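Local coordinates for enoyl-[acyl-carrier-protein] reductase [FMN] (Thermotoga maritima, PDB 5GVJ) that probably reduces enoyl-[acyl-carrier-protein] with NADH as an FMN-dependent flavoenzyme of the nitronate monooxygenase-like TIM-barrel family, at residues 23-28 against 202-207; 35-40 against 292-297; 59-64 against 90-95. The protein carries 1 engineered substitution. All blocks are in the same frame, centred on the assembly; numbering follows the deposited sequence.

Interaction 1 of 3, residues 23-28 against 202-207; sequences AWAGTP and SDVHPV
Ala25 and Val204 meet methyl to methyl. CB of Ala25 lies 3.8 Å from CG1 of Val204, and the CB bonds of both residues run alongside the interface instead of straight across it. In Val204, CG1 is anti to the carbonyl carbon and beside the backbone N (chi1 -49°). This torsion turns CG1 to the Ala25 side. The Val204 side chain also packs on Val265 of helix 260-265.

The CB bond of Thr27 does point toward the 202-207 segment, but the approach is loose. Its OG1 stays 4.4 Å from CB of Asp203, and no direct hydrogen bond joins the two segments. One water does this work. The water oxygen donates to O of Ala25 at 2.9 Å. It accepts from N of Asp203, with 2.7 Å between that N and the water oxygen. OG1 of Thr27 is also hydrogen-bonded to the water oxygen, at 2.9 Å. The same hydroxyl caps the start of helix 28-36 through Leu30 N. On the other segment, His205 is the N-cap of helix 206-214. Its ND1 accepts from N of Val207, which lies near the imidazole plane, at an N-H...N angle of 169°.

Segment 23-28 lies in the loop after strand 17-18. Its Ala23 binds FMN in another structure of this protein, but the cofactor is absent from this chain. The chemistry divides in two: a small apolar touch between buried methyls, and a water that satisfies two backbone groups and ties the Thr27 cap to the 202-207 loop.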
loop_
_atom_site.group_PDB
_atom_site.type_symbol
_atom_site.label_atom_id
_atom_site.label_comp_id
_atom_site.label_asym_id
_atom_site.label_seq_id
_atom_site.Cartn_x
_atom_site.Cartn_y
_atom_site.Cartn_z
ATOM N N ALA A 23 -4.615 -6.983 21.282
ATOM C CA ALA A 23 -5.154 -7.111 22.629
ATOM C C ALA A 23 -6.671 -7.250 22.569
ATOM O O ALA A 23 -7.337 -6.626 21.737
ATOM C CB ALA A 23 -4.766 -5.907 23.484
ATOM N N TRP A 24 -7.206 -8.110 23.440
ATOM C CA TRP A 24 -8.641 -8.370 23.567
ATOM C C TRP A 24 -9.178 -9.210 22.416
ATOM O O TRP A 24 -9.912 -10.169 22.660
ATOM C CB TRP A 24 -9.433 -7.066 23.704
ATOM C CG TRP A 24 -9.020 -6.280 24.897
ATOM C CD1 TRP A 24 -8.330 -5.103 24.907
ATOM C CD2 TRP A 24 -9.229 -6.635 26.270
ATOM N NE1 TRP A 24 -8.117 -4.693 26.202
ATOM C CE2 TRP A 24 -8.660 -5.616 27.057
ATOM C CE3 TRP A 24 -9.865 -7.706 26.909
ATOM C CZ2 TRP A 24 -8.698 -5.639 28.453
ATOM C CZ3 TRP A 24 -9.901 -7.728 28.295
ATOM C CH2 TRP A 24 -9.322 -6.699 29.051
ATOM N N ALA A 25 -8.812 -8.896 21.165
ATOM C CA ALA A 25 -9.307 -9.684 20.035
ATOM C C ALA A 25 -8.488 -10.946 19.803
ATOM O O ALA A 25 -9.013 -11.931 19.267
ATOM C CB ALA A 25 -9.307 -8.839 18.753
ATOM N N GLY A 26 -7.201 -10.924 20.161
ATOM C CA GLY A 26 -6.351 -12.095 20.037
ATOM C C GLY A 26 -6.551 -13.084 21.171
ATOM O O GLY A 26 -5.637 -13.315 21.967
ATOM N N THR A 27 -7.743 -13.674 21.248
ATOM C CA THR A 27 -8.088 -14.621 22.297
ATOM C C THR A 27 -7.556 -16.012 21.974
ATOM O O THR A 27 -7.344 -16.349 20.808
ATOM C CB THR A 27 -9.610 -14.706 22.461
ATOM O OG1 THR A 27 -10.193 -15.172 21.237
ATOM C CG2 THR A 27 -10.210 -13.356 22.834
ATOM N N PRO A 28 -7.366 -16.859 22.994
ATOM C CA PRO A 28 -7.020 -18.265 22.714
ATOM C C PRO A 28 -8.028 -18.966 21.826
ATOM O O PRO A 28 -7.649 -19.854 21.055
ATOM C CB PRO A 28 -6.970 -18.906 24.109
ATOM C CG PRO A 28 -6.720 -17.775 25.035
ATOM C CD PRO A 28 -7.338 -16.546 24.431
ATOM N N SER A 202 -13.978 -15.812 15.777
ATOM C CA SER A 202 -13.549 -14.648 16.538
ATOM C C SER A 202 -14.572 -14.329 17.615
ATOM O O SER A 202 -15.776 -14.434 17.382
ATOM C CB SER A 202 -13.364 -13.443 15.613
ATOM O OG SER A 202 -13.433 -12.222 16.335
ATOM N N ASP A 203 -14.093 -13.959 18.804
ATOM C CA ASP A 203 -14.969 -13.671 19.932
ATOM C C ASP A 203 -15.142 -12.177 20.189
ATOM O O ASP A 203 -15.615 -11.789 21.260
ATOM C CB ASP A 203 -14.477 -14.380 21.197
ATOM C CG ASP A 203 -14.958 -15.819 21.274
ATOM O OD1 ASP A 203 -15.844 -16.191 20.482
ATOM O OD2 ASP A 203 -14.473 -16.576 22.143
ATOM N N VAL A 204 -14.811 -11.328 19.216
ATOM C CA VAL A 204 -15.157 -9.923 19.347
ATOM C C VAL A 204 -16.677 -9.778 19.296
ATOM O O VAL A 204 -17.387 -10.623 18.739
ATOM C CB VAL A 204 -14.460 -9.085 18.254
ATOM C CG1 VAL A 204 -12.982 -9.425 18.200
ATOM C CG2 VAL A 204 -15.087 -9.330 16.896
ATOM N N HIS A 205 -17.176 -8.708 19.898
ATOM C CA HIS A 205 -18.618 -8.484 20.001
ATOM C C HIS A 205 -19.259 -8.487 18.613
ATOM O O HIS A 205 -18.651 -8.001 17.650
ATOM C CB HIS A 205 -18.873 -7.148 20.703
ATOM C CG HIS A 205 -20.295 -6.931 21.125
ATOM N ND1 HIS A 205 -21.274 -6.504 20.256
ATOM C CD2 HIS A 205 -20.894 -7.050 22.335
ATOM C CE1 HIS A 205 -22.418 -6.383 20.905
ATOM N NE2 HIS A 205 -22.215 -6.707 22.170
ATOM N N PRO A 206 -20.476 -9.033 18.466
ATOM C CA PRO A 206 -21.127 -9.039 17.142
ATOM C C PRO A 206 -21.160 -7.681 16.457
ATOM O O PRO A 206 -21.080 -7.618 15.224
ATOM C CB PRO A 206 -22.544 -9.544 17.458
ATOM C CG PRO A 206 -22.364 -10.420 18.659
ATOM C CD PRO A 206 -21.283 -9.740 19.483
ATOM N N VAL A 207 -21.254 -6.592 17.220
ATOM C CA VAL A 207 -21.287 -5.256 16.621
ATOM C C VAL A 207 -19.955 -4.942 15.954
ATOM O O VAL A 207 -19.902 -4.299 14.893
ATOM C CB VAL A 207 -21.638 -4.211 17.693
ATOM C CG1 VAL A 207 -21.321 -2.824 17.197
ATOM C CG2 VAL A 207 -23.109 -4.325 18.076
HETATM O O HOH W 1 -11.582 -13.292 19.554
#

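Interaction 2 of 3, residues 35-40 against 292-297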
loop_
_atom_site.group_PDB
_atom_site.type_symbol
_atom_site.label_atom_id
_atom_site.label_comp_id
_atom_site.label_asym_id
_atom_site.label_seq_id
_atom_site.Cartn_x
_atom_site.Cartn_y
_atom_site.Cartn_z
ATOM N N SER A 35 -4.594 -21.677 14.304
ATOM C CA SER A 35 -3.504 -22.653 14.335
ATOM C C SER A 35 -3.977 -24.040 13.912
ATOM O O SER A 35 -3.297 -24.724 13.144
ATOM C CB SER A 35 -2.882 -22.703 15.730
ATOM O OG SER A 35 -2.008 -21.600 15.948
ATOM N N GLU A 36 -5.132 -24.484 14.407
ATOM C CA GLU A 36 -5.616 -25.809 14.010
ATOM C C GLU A 36 -5.919 -25.863 12.515
ATOM O O GLU A 36 -5.695 -26.896 11.873
ATOM C CB GLU A 36 -6.846 -26.195 14.834
ATOM C CG GLU A 36 -7.373 -27.620 14.572
ATOM C CD GLU A 36 -6.322 -28.695 14.804
ATOM O OE1 GLU A 36 -5.450 -28.501 15.685
ATOM O OE2 GLU A 36 -6.370 -29.740 14.107
ATOM N N ALA A 37 -6.366 -24.744 11.936
ATOM C CA ALA A 37 -6.587 -24.642 10.496
ATOM C C ALA A 37 -5.299 -24.561 9.681
ATOM O O ALA A 37 -5.386 -24.450 8.453
ATOM C CB ALA A 37 -7.446 -23.422 10.180
ATOM N N GLY A 38 -4.121 -24.569 10.314
ATOM C CA GLY A 38 -2.864 -24.625 9.588
ATOM C C GLY A 38 -2.100 -23.318 9.450
ATOM O O GLY A 38 -1.004 -23.324 8.876
ATOM N N GLY A 39 -2.644 -22.212 9.939
ATOM C CA GLY A 39 -1.943 -20.944 9.986
ATOM C C GLY A 39 -1.279 -20.763 11.331
ATOM O O GLY A 39 -1.062 -21.720 12.077
ATOM N N LEU A 40 -0.944 -19.515 11.657
ATOM C CA LEU A 40 -0.373 -19.228 12.971
ATOM C C LEU A 40 -1.365 -18.390 13.766
ATOM O O LEU A 40 -1.495 -17.188 13.536
ATOM C CB LEU A 40 0.974 -18.514 12.873
ATOM C CG LEU A 40 1.687 -18.478 14.231
ATOM C CD1 LEU A 40 2.431 -19.798 14.476
ATOM C CD2 LEU A 40 2.643 -17.271 14.348
ATOM N N GLN A 292 -12.820 -21.530 6.006
ATOM C CA GLN A 292 -13.142 -21.018 4.680
ATOM C C GLN A 292 -12.219 -19.869 4.292
ATOM O O GLN A 292 -11.779 -19.783 3.138
ATOM C CB GLN A 292 -14.595 -20.553 4.640
ATOM C CG GLN A 292 -15.101 -20.271 3.233
ATOM C CD GLN A 292 -15.074 -21.527 2.363
ATOM O OE1 GLN A 292 -14.517 -21.524 1.266
ATOM N NE2 GLN A 292 -15.655 -22.612 2.867
ATOM N N ILE A 293 -11.944 -18.961 5.234
ATOM C CA ILE A 293 -11.017 -17.856 4.962
ATOM C C ILE A 293 -9.710 -18.385 4.386
ATOM O O ILE A 293 -9.223 -17.906 3.355
ATOM C CB ILE A 293 -10.760 -17.035 6.236
ATOM C CG1 ILE A 293 -12.031 -16.300 6.668
ATOM C CG2 ILE A 293 -9.571 -16.057 6.029
ATOM C CD1 ILE A 293 -11.909 -15.616 8.052
ATOM N N ILE A 294 -9.123 -19.382 5.044
ATOM C CA ILE A 294 -7.835 -19.895 4.590
ATOM C C ILE A 294 -7.980 -20.617 3.255
ATOM O O ILE A 294 -7.109 -20.508 2.385
ATOM C CB ILE A 294 -7.213 -20.796 5.678
ATOM C CG1 ILE A 294 -6.880 -19.958 6.918
ATOM C CG2 ILE A 294 -5.958 -21.523 5.143
ATOM C CD1 ILE A 294 -6.440 -20.753 8.125
ATOM N N GLU A 295 -9.081 -21.363 3.061
ATOM C CA GLU A 295 -9.319 -22.016 1.771
ATOM C C GLU A 295 -9.435 -20.998 0.637
ATOM O O GLU A 295 -8.872 -21.188 -0.450
ATOM C CB GLU A 295 -10.594 -22.860 1.820
ATOM C CG GLU A 295 -10.473 -24.137 2.622
ATOM C CD GLU A 295 -11.830 -24.716 2.981
ATOM O OE1 GLU A 295 -12.821 -24.427 2.262
ATOM O OE2 GLU A 295 -11.903 -25.453 3.994
ATOM N N ASP A 296 -10.209 -19.935 0.855
ATOM C CA ASP A 296 -10.411 -18.946 -0.205
ATOM C C ASP A 296 -9.120 -18.188 -0.515
ATOM O O ASP A 296 -8.862 -17.846 -1.679
ATOM C CB ASP A 296 -11.511 -17.964 0.193
ATOM C CG ASP A 296 -12.866 -18.630 0.370
ATOM O OD1 ASP A 296 -13.096 -19.735 -0.181
ATOM O OD2 ASP A 296 -13.705 -18.023 1.062
ATOM N N ILE A 297 -8.322 -17.880 0.518
ATOM C CA ILE A 297 -7.031 -17.215 0.295
ATOM C C ILE A 297 -6.174 -18.043 -0.649
ATOM O O ILE A 297 -5.627 -17.538 -1.638
ATOM C CB ILE A 297 -6.277 -16.990 1.620
ATOM C CG1 ILE A 297 -6.997 -16.058 2.594
ATOM C CG2 ILE A 297 -4.849 -16.496 1.348
ATOM C CD1 ILE A 297 -7.789 -15.016 1.955
#
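A Schellman motif ends helix 28-36, and its turn packs against the long C-terminal helix 290-309. Ala37 and Ile294 carry the contact, and the CB bond of each points toward the other segment. The end of the isoleucine chain does the touching. CD1 of Ile294 comes within 3.5 Å of CB of Ala37, a tight methyl-to-methyl approach. The same CD1 also lies near the backbone of the turn, 3.9 Å from O of Ala37. Its approach to N of Gly39 is looser, at 4.5 Å.

The torsions explain the reach. CG1 of Ile294 is anti to the carbonyl carbon (chi1 -65°), and CD1 continues the chain in an extended form (chi2 172°). The longer branch is thus carried away from its own helix. Gly38 has positive phi (102°), and its N bonds back to O of Ser35 at 3.0 Å. This turns the chain from the helix toward strand 41-44.

Ile294 also packs on Phe196 of helix 193-197 and on His15. O of Ala37 accepts from NZ of Lys291, nearly one turn before Ile294 on the same helix. All three touching residues are buried, and no hydrogen bond links the two segments directly. The direct contact is apolar, one methyl against another, while the Lys291 bond adds a polar tie at the carbonyl of the turn.

Interaction 3 of 3, residues 59-64 against 90-95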
loop_
_atom_site.group_PDB
_atom_site.type_symbol
_atom_site.label_atom_id
_atom_site.label_comp_id
_atom_site.label_asym_id
_atom_site.label_seq_id
_atom_site.Cartn_x
_atom_site.Cartn_y
_atom_site.Cartn_z
ATOM N N GLU A 59 -5.317 -22.806 27.727
ATOM C CA GLU A 59 -6.567 -23.139 27.050
ATOM C C GLU A 59 -6.381 -23.282 25.550
ATOM O O GLU A 59 -7.093 -24.069 24.923
ATOM C CB GLU A 59 -7.665 -22.130 27.373
ATOM C CG GLU A 59 -7.317 -20.681 27.304
ATOM C CD GLU A 59 -8.379 -19.839 27.999
ATOM O OE1 GLU A 59 -8.557 -20.005 29.229
ATOM O OE2 GLU A 59 -9.057 -19.047 27.314
ATOM N N LEU A 60 -5.420 -22.562 24.948
ATOM C CA LEU A 60 -5.133 -22.815 23.538
ATOM C C LEU A 60 -4.641 -24.242 23.331
ATOM O O LEU A 60 -5.086 -24.933 22.404
ATOM C CB LEU A 60 -4.108 -21.805 22.994
ATOM C CG LEU A 60 -3.738 -21.975 21.515
ATOM C CD1 LEU A 60 -3.430 -20.632 20.871
ATOM C CD2 LEU A 60 -2.544 -22.907 21.329
ATOM N N ARG A 61 -3.714 -24.703 24.184
ATOM C CA ARG A 61 -3.161 -26.046 24.028
ATOM C C ARG A 61 -4.169 -27.151 24.341
ATOM O O ARG A 61 -3.974 -28.293 23.905
ATOM C CB ARG A 61 -1.921 -26.200 24.911
ATOM C CG ARG A 61 -0.673 -25.554 24.304
ATOM C CD ARG A 61 0.520 -25.640 25.240
ATOM N NE ARG A 61 1.748 -25.282 24.550
ATOM C CZ ARG A 61 2.784 -24.688 25.135
ATOM N NH1 ARG A 61 2.727 -24.365 26.419
ATOM N NH2 ARG A 61 3.865 -24.392 24.423
ATOM N N GLN A 62 -5.229 -26.853 25.094
ATOM C CA GLN A 62 -6.310 -27.822 25.230
ATOM C C GLN A 62 -7.048 -28.040 23.915
ATOM O O GLN A 62 -7.642 -29.106 23.718
ATOM C CB GLN A 62 -7.290 -27.371 26.317
ATOM C CG GLN A 62 -6.648 -27.344 27.700
ATOM C CD GLN A 62 -7.556 -26.771 28.760
ATOM O OE1 GLN A 62 -8.733 -26.522 28.515
ATOM N NE2 GLN A 62 -7.006 -26.553 29.954
ATOM N N LYS A 63 -7.008 -27.071 23.002
ATOM C CA LYS A 63 -7.683 -27.205 21.717
ATOM C C LYS A 63 -6.776 -27.702 20.592
ATOM O O LYS A 63 -7.205 -28.530 19.785
ATOM C CB LYS A 63 -8.301 -25.867 21.308
ATOM C CG LYS A 63 -9.518 -25.453 22.128
ATOM C CD LYS A 63 -9.937 -24.039 21.758
ATOM C CE LYS A 63 -11.395 -23.751 22.080
ATOM N NZ LYS A 63 -11.595 -23.647 23.550
ATOM N N THR A 64 -5.535 -27.225 20.495
ATOM C CA THR A 64 -4.678 -27.607 19.379
ATOM C C THR A 64 -3.260 -27.905 19.853
ATOM O O THR A 64 -2.748 -27.274 20.780
ATOM C CB THR A 64 -4.625 -26.508 18.310
ATOM O OG1 THR A 64 -3.807 -26.943 17.215
ATOM C CG2 THR A 64 -4.022 -25.237 18.894
ATOM N N LYS A 90 7.327 -22.607 26.965
ATOM C CA LYS A 90 7.823 -23.071 25.660
ATOM C C LYS A 90 6.946 -22.574 24.502
ATOM O O LYS A 90 6.612 -23.320 23.578
ATOM C CB LYS A 90 7.948 -24.596 25.624
ATOM C CG LYS A 90 8.664 -25.223 26.821
ATOM C CD LYS A 90 10.033 -24.637 27.024
ATOM C CE LYS A 90 11.100 -25.348 26.185
ATOM N NZ LYS A 90 12.410 -24.622 26.258
ATOM N N VAL A 91 6.579 -21.299 24.549
ATOM C CA VAL A 91 5.827 -20.694 23.437
ATOM C C VAL A 91 6.663 -20.755 22.159
ATOM O O VAL A 91 7.822 -20.293 22.149
ATOM C CB VAL A 91 5.444 -19.252 23.784
ATOM C CG1 VAL A 91 4.958 -18.522 22.562
ATOM C CG2 VAL A 91 4.354 -19.258 24.868
ATOM N N PRO A 92 6.157 -21.331 21.067
ATOM C CA PRO A 92 7.028 -21.551 19.900
ATOM C C PRO A 92 7.414 -20.271 19.179
ATOM O O PRO A 92 8.500 -20.220 18.591
ATOM C CB PRO A 92 6.192 -22.464 18.988
ATOM C CG PRO A 92 5.052 -22.920 19.798
ATOM C CD PRO A 92 4.822 -21.919 20.881
ATOM N N VAL A 93 6.561 -19.247 19.195
ATOM C CA VAL A 93 6.734 -18.041 18.385
ATOM C C VAL A 93 6.322 -16.838 19.221
ATOM O O VAL A 93 5.256 -16.850 19.842
ATOM C CB VAL A 93 5.895 -18.080 17.092
ATOM C CG1 VAL A 93 6.171 -16.823 16.246
ATOM C CG2 VAL A 93 6.171 -19.354 16.301
ATOM N N VAL A 94 7.156 -15.800 19.244
ATOM C CA VAL A 94 6.803 -14.557 19.922
ATOM C C VAL A 94 6.953 -13.404 18.940
ATOM O O VAL A 94 8.004 -13.253 18.306
ATOM C CB VAL A 94 7.639 -14.326 21.195
ATOM C CG1 VAL A 94 7.333 -12.956 21.800
ATOM C CG2 VAL A 94 7.311 -15.416 22.225
ATOM N N THR A 95 5.889 -12.617 18.788
ATOM C CA THR A 95 5.934 -11.362 18.054
ATOM C C THR A 95 5.956 -10.221 19.056
ATOM O O THR A 95 5.542 -10.375 20.208
ATOM C CB THR A 95 4.740 -11.188 17.095
ATOM O OG1 THR A 95 3.521 -11.019 17.826
ATOM C CG2 THR A 95 4.602 -12.368 16.146
#
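A single arginine side chain spans nearly the whole gap between these segments. The closest CA atoms, those of Arg61 and Val91, are 10.5 Å apart. Arg61 bridges the distance by reaching from the helix to a backbone carbonyl. Its NH2 donates to O of Lys90 at 3.1 Å. The bond is weak and bent, with an N-H...O angle of 121°. The carbonyl oxygen sits at the edge of the guanidinium, near its plane.

The stronger partner is one residue earlier. NH1 of Arg61 donates to O of Glu89. The guanidinium thus meets two successive carbonyls, Glu89 O firmly and Lys90 O weakly, which probably limits its rotation. The side chain is extended from CG to NE, with chi2 at 176°, and this carries the charged end out to the turn. NH2 also lies 4.1 Å from N of Val91 and 4.4 Å from CD of Pro92. The CB of Lys90 is 4.3 Å from the same nitrogen, but the lysine chain then leads away, and its NZ makes a weak hydrogen bond to Asn111 O.

The accepting carbonyls lie in the turn that ends helix 79-88. Lys90, with positive phi, is the C-prime residue of a Schellman motif, in which N of Val91 bonds to O of Cys86 and N of Lys90 to O of Ile87. The positive guanidinium is probably favoured by the negative C-terminal end of helix 79-88. Phe68, at the start of strand 68-73, packs on the side chains of both Arg61 and Pro92.

The arginine links the end of one barrel helix to the helix-to-strand turn of the next. After Pro92 the backbone enters strand 93-97, beside strand 68-73 in the parallel sheet. Helix 50-63, strand 68-73, helix 79-88 and strand 93-97 follow one another as alternating elements of the TIM-barrel fold.

Interaction 2 is the buried one, while interactions 1 and 3 are partly buried and include exposed residues. Their chemistry differs. Interaction 2 joins its segments by apolar contact, interaction 1 adds a water to a methyl pair, and interaction 3 relies on a charged side chain and backbone carbonyls. Helix 28-36 connects the first two: interaction 1 lies at its start and interaction 2 at its end. Helix 50-63 packs beside it. Pro28 CG touches Glu59 OE2 at 3.5 Å, and Glu36 OE1 probably bonds to Thr64 OG1 at 2.7 Å. Along the chain, interaction 3 is nested inside the loops closed by the other two.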